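Local coordinates for phage-related protein (Bacillus cereus, PDB 4JG2), which is of unknown function but probably binds single-stranded DNA, like the phage Enc34 protein whose family it shares, at residues N79-A84 and V160-Y165; A87-G92 and K173-G178. All coordinates share one frame; numbering follows the deposited sequence.

Overall arrangement
Helix 75-96 lies against a mixed sheet, and both contacts hold these same two elements together. Contact 1 joins an early part of the helix to strand 157-169 about 9 Å from the centre of the chain; contact 2, about 14 Å from it, joins a later part to residues 173-178, at the N-terminal part of strand 175-186. The touching residues are buried in both, and neither has a hydrogen bond across it. Contact 1 turns on an aromatic ring met by an alanine and an isoleucine, whereas contact 2 is purely aliphatic and smaller, one valine spread over two helix residues. Antiparallel pairing links their strands through N163 O to G178 N and Y165 O to A176 N.

Contact 1 of 2, residues N79-A84 and V160-Y165; sequences NAINAA and VSLNFY
The ring of F164 meets two residues one helical turn apart, A84 and I81. A84 CB rests 3.7 Å from F164 CD1, near the root of the ring, while I81 CG2 comes 3.8 Å from CZ of F164 at its far end. Both methyl groups approach the ring obliquely. I81 also lays its CG1 beside this end of the ring, 4.1 Å from F164 CE1, and the isoleucine and phenylalanine side chains cross at a slant. Two residues earlier on the strand, L162 CD1 lies 4.5 Å from I81 CD1, a marginal contact.

The torsions explain this division of labour. I81 has CG2 anti to its backbone N and CG1 beside that nitrogen (chi1 -70°), and the nearly extended chi2 of 170° carries CD1 past the ring toward L162. F164 and L162, two apart on the strand, both direct their CB toward the helix. The backbones draw closest at A84 and F164, whose CA atoms are 6.4 Å apart, and the axes of the two short segments run at 30° to one another.

Around this first shell, P109 and C177 also touch F164, while V38 of strand 37-39 packs on A84. L162 also packs on C177 in the neighbouring strand and on V128 and A130 of strand 125-132, in the other sheet. Backbone bonds to V38 and G178 tie the strand into its own sheet. With no hydrogen bond or charge pair between the segments, helix and strand are joined here by van der Waals contact and burial of apolar surface.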
ATOM      1  N   ASN A  79      -3.065  13.891  -2.472  1.00  9.33           N
ATOM      2  CA  ASN A  79      -4.065  14.315  -3.460  1.00 10.03           C
ATOM      3  C   ASN A  79      -4.245  13.264  -4.533  1.00 10.31           C
ATOM      4  O   ASN A  79      -5.383  13.020  -4.952  1.00 10.93           O
ATOM      5  CB  ASN A  79      -3.645  15.679  -4.079  1.00 11.09           C
ATOM      6  CG  ASN A  79      -3.757  16.841  -3.083  1.00 12.53           C
ATOM      7  OD1 ASN A  79      -4.616  16.858  -2.212  1.00 18.71           O
ATOM      8  ND2 ASN A  79      -2.913  17.836  -3.247  1.00 14.70           N
ATOM      9  N   ALA A  80      -3.158  12.623  -4.961  1.00  8.99           N
ATOM     10  CA  ALA A  80      -3.248  11.574  -5.957  1.00  9.57           C
ATOM     11  C   ALA A  80      -4.045  10.381  -5.437  1.00  8.51           C
ATOM     12  O   ALA A  80      -4.841   9.805  -6.163  1.00  9.49           O
ATOM     13  CB  ALA A  80      -1.879  11.133  -6.431  1.00 10.48           C
ATOM     14  N   ILE A  81      -3.851  10.013  -4.166  1.00  8.79           N
ATOM     15  CA  ILE A  81      -4.591   8.917  -3.539  1.00  8.53           C
ATOM     16  C   ILE A  81      -6.079   9.266  -3.483  1.00  9.00           C
ATOM     17  O   ILE A  81      -6.943   8.458  -3.831  1.00  9.56           O
ATOM     18  CB  ILE A  81      -4.018   8.512  -2.198  1.00  8.27           C
ATOM     19  CG1 ILE A  81      -2.663   7.825  -2.370  1.00  9.18           C
ATOM     20  CG2 ILE A  81      -4.992   7.590  -1.458  1.00  8.46           C
ATOM     21  CD1 ILE A  81      -1.884   7.601  -1.084  1.00  9.79           C
ATOM     22  N   ASN A  82      -6.401  10.480  -3.026  1.00  9.56           N
ATOM     23  CA  ASN A  82      -7.792  10.883  -2.942  1.00  9.74           C
ATOM     24  C   ASN A  82      -8.473  10.792  -4.302  1.00 10.01           C
ATOM     25  O   ASN A  82      -9.593  10.265  -4.412  1.00 10.97           O
ATOM     26  CB  ASN A  82      -7.935  12.277  -2.383  1.00 11.80           C
ATOM     27  CG  ASN A  82      -7.551  12.371  -0.932  1.00 14.17           C
ATOM     28  OD1 ASN A  82      -7.668  11.431  -0.176  1.00 15.79           O
ATOM     29  ND2 ASN A  82      -7.215  13.592  -0.515  1.00 15.81           N
ATOM     30  N   ALA A  83      -7.807  11.237  -5.342  1.00  9.66           N
ATOM     31  CA  ALA A  83      -8.349  11.203  -6.728  1.00 10.68           C
ATOM     32  C   ALA A  83      -8.494   9.752  -7.189  1.00 10.89           C
ATOM     33  O   ALA A  83      -9.495   9.383  -7.815  1.00 11.43           O
ATOM     34  CB  ALA A  83      -7.429  11.948  -7.713  1.00 12.78           C
ATOM     35  N   ALA A  84      -7.540   8.876  -6.831  1.00  9.44           N
ATOM     36  CA  ALA A  84      -7.587   7.466  -7.234  1.00  9.56           C
ATOM     37  C   ALA A  84      -8.715   6.692  -6.550  1.00  8.57           C
ATOM     38  O   ALA A  84      -9.332   5.812  -7.165  1.00  9.17           O
ATOM     39  CB  ALA A  84      -6.249   6.800  -6.984  1.00 10.64           C
ATOM     40  N   VAL A 160       6.383   3.228  -3.411  1.00  7.03           N
ATOM     41  CA  VAL A 160       5.529   2.067  -3.599  1.00  6.69           C
ATOM     42  C   VAL A 160       4.468   2.368  -4.639  1.00  6.91           C
ATOM     43  O   VAL A 160       3.849   3.440  -4.582  1.00  7.68           O
ATOM     44  CB  VAL A 160       4.866   1.634  -2.279  1.00  7.38           C
ATOM     45  CG1 VAL A 160       4.074   0.340  -2.482  1.00  7.60           C
ATOM     46  CG2 VAL A 160       5.892   1.470  -1.149  1.00  8.09           C
ATOM     47  N   SER A 161       4.282   1.434  -5.561  0.50  7.76           N
ATOM     48  CA  SER A 161       3.236   1.543  -6.547  0.50  8.56           C
ATOM     49  C   SER A 161       1.969   0.921  -5.925  0.50  7.57           C
ATOM     50  O   SER A 161       2.021  -0.146  -5.318  0.50  8.16           O
ATOM     51  CB  SER A 161       3.631   0.802  -7.820  0.50 10.44           C
ATOM     52  OG  SER A 161       2.651   0.976  -8.811  0.50 17.35           O
ATOM     53  N   LEU A 162       0.875   1.646  -6.053  1.00  8.98           N
ATOM     54  CA  LEU A 162      -0.403   1.274  -5.514  1.00  9.31           C
ATOM     55  C   LEU A 162      -1.500   1.341  -6.535  1.00  9.00           C
ATOM     56  O   LEU A 162      -1.505   2.248  -7.378  1.00 10.90           O
ATOM     57  CB  LEU A 162      -0.781   2.291  -4.407  1.00  9.97           C
ATOM     58  CG  LEU A 162       0.201   2.481  -3.243  1.00 12.06           C
ATOM     59  CD1 LEU A 162      -0.326   3.576  -2.323  1.00 13.39           C
ATOM     60  CD2 LEU A 162       0.497   1.183  -2.489  1.00 13.42           C
ATOM     61  N   ASN A 163      -2.440   0.404  -6.499  0.50  9.14           N
ATOM     62  CA  ASN A 163      -3.606   0.488  -7.370  0.50  9.40           C
ATOM     63  C   ASN A 163      -4.814   0.340  -6.490  0.50  8.40           C
ATOM     64  O   ASN A 163      -4.910  -0.512  -5.627  0.50 12.19           O
ATOM     65  CB  ASN A 163      -3.672  -0.520  -8.555  0.50 12.62           C
ATOM     66  CG  ASN A 163      -4.821  -0.205  -9.585  0.50 15.83           C
ATOM     67  OD1 ASN A 163      -4.643   0.567 -10.585  0.50 24.78           O
ATOM     68  ND2 ASN A 163      -5.987  -0.867  -9.392  0.50 27.62           N
ATOM     69  N   PHE A 164      -5.740   1.222  -6.699  1.00  7.94           N
ATOM     70  CA  PHE A 164      -6.975   1.238  -5.923  1.00  7.96           C
ATOM     71  C   PHE A 164      -8.114   0.662  -6.713  1.00  7.49           C
ATOM     72  O   PHE A 164      -8.247   0.947  -7.900  1.00  9.98           O
ATOM     73  CB  PHE A 164      -7.249   2.707  -5.514  1.00  8.22           C
ATOM     74  CG  PHE A 164      -6.191   3.252  -4.566  1.00  8.19           C
ATOM     75  CD1 PHE A 164      -5.048   3.913  -5.016  1.00  8.93           C
ATOM     76  CD2 PHE A 164      -6.275   3.011  -3.222  1.00  7.83           C
ATOM     77  CE1 PHE A 164      -4.076   4.371  -4.149  1.00  9.12           C
ATOM     78  CE2 PHE A 164      -5.314   3.447  -2.338  1.00  8.74           C
ATOM     79  CZ  PHE A 164      -4.213   4.110  -2.824  1.00  8.76           C
ATOM     80  N   TYR A 165      -8.964  -0.092  -6.029  1.00  7.68           N
ATOM     81  CA  TYR A 165     -10.055  -0.768  -6.714  1.00  7.56           C
ATOM     82  C   TYR A 165     -11.218  -1.021  -5.762  1.00  6.76           C
ATOM     83  O   TYR A 165     -11.046  -1.282  -4.574  1.00  7.70           O
ATOM     84  CB  TYR A 165      -9.594  -2.092  -7.381  1.00  7.81           C
ATOM     85  CG  TYR A 165      -9.056  -3.119  -6.416  1.00  8.17           C
ATOM     86  CD1 TYR A 165      -7.685  -3.144  -6.039  1.00  9.00           C
ATOM     87  CD2 TYR A 165      -9.860  -4.087  -5.872  1.00  8.22           C
ATOM     88  CE1 TYR A 165      -7.213  -4.116  -5.199  1.00  9.45           C
ATOM     89  CE2 TYR A 165      -9.374  -5.045  -4.980  1.00  8.39           C
ATOM     90  CZ  TYR A 165      -8.062  -5.034  -4.673  1.00  8.73           C
ATOM     91  OH  TYR A 165      -7.629  -5.989  -3.792  1.00 11.06           O
TER

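Contact 2 of 2, residues A87-G92 and K173-G178; sequences AAIEEG and KGVACG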
ATOM      1  N   ALA A  87     -11.768   7.668  -8.339  1.00 10.58           N
ATOM      2  CA  ALA A  87     -11.799   6.992  -9.632  1.00 11.03           C
ATOM      3  C   ALA A  87     -12.159   5.521  -9.483  1.00  9.21           C
ATOM      4  O   ALA A  87     -12.890   4.949 -10.291  1.00 12.14           O
ATOM      5  CB  ALA A  87     -10.499   7.179 -10.392  1.00 11.91           C
ATOM      6  N   ALA A  88     -11.698   4.879  -8.429  1.00  9.59           N
ATOM      7  CA  ALA A  88     -12.046   3.482  -8.138  1.00  9.39           C
ATOM      8  C   ALA A  88     -13.522   3.316  -7.924  1.00  9.23           C
ATOM      9  O   ALA A  88     -14.142   2.351  -8.382  1.00 11.10           O
ATOM     10  CB  ALA A  88     -11.209   2.960  -6.974  1.00  8.90           C
ATOM     11  N   ILE A  89     -14.099   4.240  -7.151  1.00  9.69           N
ATOM     12  CA  ILE A  89     -15.542   4.224  -6.919  1.00 10.27           C
ATOM     13  C   ILE A  89     -16.294   4.392  -8.248  1.00 11.13           C
ATOM     14  O   ILE A  89     -17.217   3.626  -8.556  1.00 13.15           O
ATOM     15  CB  ILE A  89     -15.961   5.313  -5.890  1.00 11.58           C
ATOM     16  CG1 ILE A  89     -15.373   4.952  -4.507  1.00 11.31           C
ATOM     17  CG2 ILE A  89     -17.489   5.437  -5.842  1.00 13.89           C
ATOM     18  CD1 ILE A  89     -15.459   6.046  -3.473  1.00 11.58           C
ATOM     19  N   GLU A  90     -15.870   5.357  -9.068  0.50 11.05           N
ATOM     20  CA  GLU A  90     -16.504   5.579 -10.344  0.50 12.57           C
ATOM     21  C   GLU A  90     -16.395   4.382 -11.279  0.50 12.99           C
ATOM     22  O   GLU A  90     -17.350   4.064 -11.971  0.50 15.46           O
ATOM     23  CB  GLU A  90     -15.925   6.827 -10.962  0.50 15.41           C
ATOM     24  CG  GLU A  90     -16.391   8.059 -10.189  0.50 15.60           C
ATOM     25  CD  GLU A  90     -15.579   9.290 -10.514  0.50 18.30           C
ATOM     26  OE1 GLU A  90     -14.847   9.266 -11.537  0.50 21.73           O
ATOM     27  OE2 GLU A  90     -15.699  10.301  -9.771  0.50 19.11           O
ATOM     28  N   GLU A  91     -15.241   3.726 -11.307  1.00 11.67           N
ATOM     29  CA  GLU A  91     -15.057   2.546 -12.145  1.00 12.33           C
ATOM     30  C   GLU A  91     -15.982   1.415 -11.650  1.00 10.88           C
ATOM     31  O   GLU A  91     -16.491   0.645 -12.476  1.00 13.15           O
ATOM     32  CB  GLU A  91     -13.592   2.111 -12.167  1.00 14.09           C
ATOM     33  CG  GLU A  91     -12.741   3.051 -13.060  1.00 17.79           C
ATOM     34  CD  GLU A  91     -11.260   2.719 -13.247  1.00 27.15           C
ATOM     35  OE1 GLU A  91     -10.850   1.624 -12.802  1.00 34.84           O
ATOM     36  OE2 GLU A  91     -10.541   3.530 -13.914  1.00 35.08           O
ATOM     37  N   GLY A  92     -16.183   1.278 -10.338  1.00 11.66           N
ATOM     38  CA  GLY A  92     -17.115   0.307  -9.777  1.00 12.68           C
ATOM     39  C   GLY A  92     -18.540   0.600 -10.253  1.00 15.03           C
ATOM     40  O   GLY A  92     -19.242  -0.350 -10.637  1.00 14.48           O
ATOM     41  N   LYS A 173     -16.864  -3.692   2.437  1.00 14.31           N
ATOM     42  CA  LYS A 173     -17.014  -3.187   1.071  1.00 12.54           C
ATOM     43  C   LYS A 173     -16.453  -1.788   0.979  1.00 11.05           C
ATOM     44  O   LYS A 173     -16.479  -1.087   2.001  1.00 12.94           O
ATOM     45  CB  LYS A 173     -18.473  -3.248   0.646  1.00 14.30           C
ATOM     46  CG  LYS A 173     -19.332  -2.317   1.493  1.00 17.96           C
ATOM     47  CD  LYS A 173     -20.813  -2.566   1.433  1.00 23.74           C
ATOM     48  CE  LYS A 173     -21.571  -1.542   2.277  1.00 24.98           C
ATOM     49  NZ  LYS A 173     -22.990  -1.901   2.425  1.00 34.86           N
ATOM     50  N   GLY A 174     -15.992  -1.383  -0.196  1.00  9.56           N
ATOM     51  CA  GLY A 174     -15.385  -0.114  -0.349  1.00 10.59           C
ATOM     52  C   GLY A 174     -14.297  -0.131  -1.404  1.00  8.48           C
ATOM     53  O   GLY A 174     -14.488  -0.704  -2.490  1.00  9.05           O
ATOM     54  N   VAL A 175     -13.177   0.496  -1.099  1.00  7.63           N
ATOM     55  CA  VAL A 175     -12.032   0.604  -1.950  1.00  7.46           C
ATOM     56  C   VAL A 175     -10.816   0.026  -1.230  1.00  7.26           C
ATOM     57  O   VAL A 175     -10.532   0.404  -0.105  1.00  8.65           O
ATOM     58  CB  VAL A 175     -11.771   2.058  -2.359  1.00  7.70           C
ATOM     59  CG1 VAL A 175     -10.504   2.157  -3.208  1.00  9.18           C
ATOM     60  CG2 VAL A 175     -12.930   2.591  -3.133  1.00  9.07           C
ATOM     61  N   ALA A 176     -10.174  -0.942  -1.908  1.00  7.47           N
ATOM     62  CA  ALA A 176      -8.985  -1.613  -1.441  1.00  7.57           C
ATOM     63  C   ALA A 176      -7.772  -1.116  -2.193  1.00  7.16           C
ATOM     64  O   ALA A 176      -7.871  -0.385  -3.185  1.00  7.94           O
ATOM     65  CB  ALA A 176      -9.101  -3.132  -1.605  1.00 10.71           C
ATOM     66  N   CYS A 177      -6.582  -1.495  -1.718  1.00  8.17           N
ATOM     67  CA  CYS A 177      -5.329  -1.062  -2.270  1.00  8.49           C
ATOM     68  C   CYS A 177      -4.466  -2.257  -2.621  1.00  7.93           C
ATOM     69  O   CYS A 177      -4.033  -3.009  -1.736  1.00  8.66           O
ATOM     70  CB  CYS A 177      -4.605  -0.142  -1.344  1.00  9.58           C
ATOM     71  SG  CYS A 177      -3.101   0.511  -2.096  1.00 15.40           S
ATOM     72  N   GLY A 178      -4.224  -2.429  -3.928  1.00  7.83           N
ATOM     73  CA  GLY A 178      -3.352  -3.430  -4.408  1.00  7.81           C
ATOM     74  C   GLY A 178      -1.889  -3.001  -4.382  1.00  7.38           C
ATOM     75  O   GLY A 178      -1.550  -1.899  -4.846  1.00  9.42           O
TER
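V175 spreads its two methyl groups over consecutive residues of the helix, one to each. Its CG1 lies 3.9 Å from A88 CB, and its CG2 lies 3.7 Å from I89 CG1. These are the apolar contacts of the pair, and they involve aliphatic carbons alone. The branching of V175 makes the double contact possible: with chi1 at 177°, CG1 stands anti to the backbone N and CG2 anti to the carbonyl carbon, giving two separate points to the helix. A88 offers a single methyl aimed at the strand. I89 works differently, for its CB does not point straight at the partner; a chi1 of -67° sets CG1 beside the backbone N, and the mid-chain methylene rather than the terminal methyl makes the closest touch. The I89 and V175 side chains cross at about a right angle. A88 and V175 are also where the two backbones come nearest, with CA atoms 6.8 Å apart.

Polar interactions run within the elements or away to other parts of the chain. E91 N to A87 O at 2.8 Å and G92 N to A88 O are helical bonds inside 87-92, and in the conformer given E90 forms a salt bridge through OE1 to R35. On the strand side, V175 shares backbone hydrogen bonding with K107, and G174 with F167.

The chain turns a corner at G174, just before V175, so this valine stands near the entry into strand 175-186. P109 packs against V175 and P101 against I89, both from loops. Two residues on, C177 lies on the same strand, continuing the layer between helix 75-96 and the sheet toward contact 1.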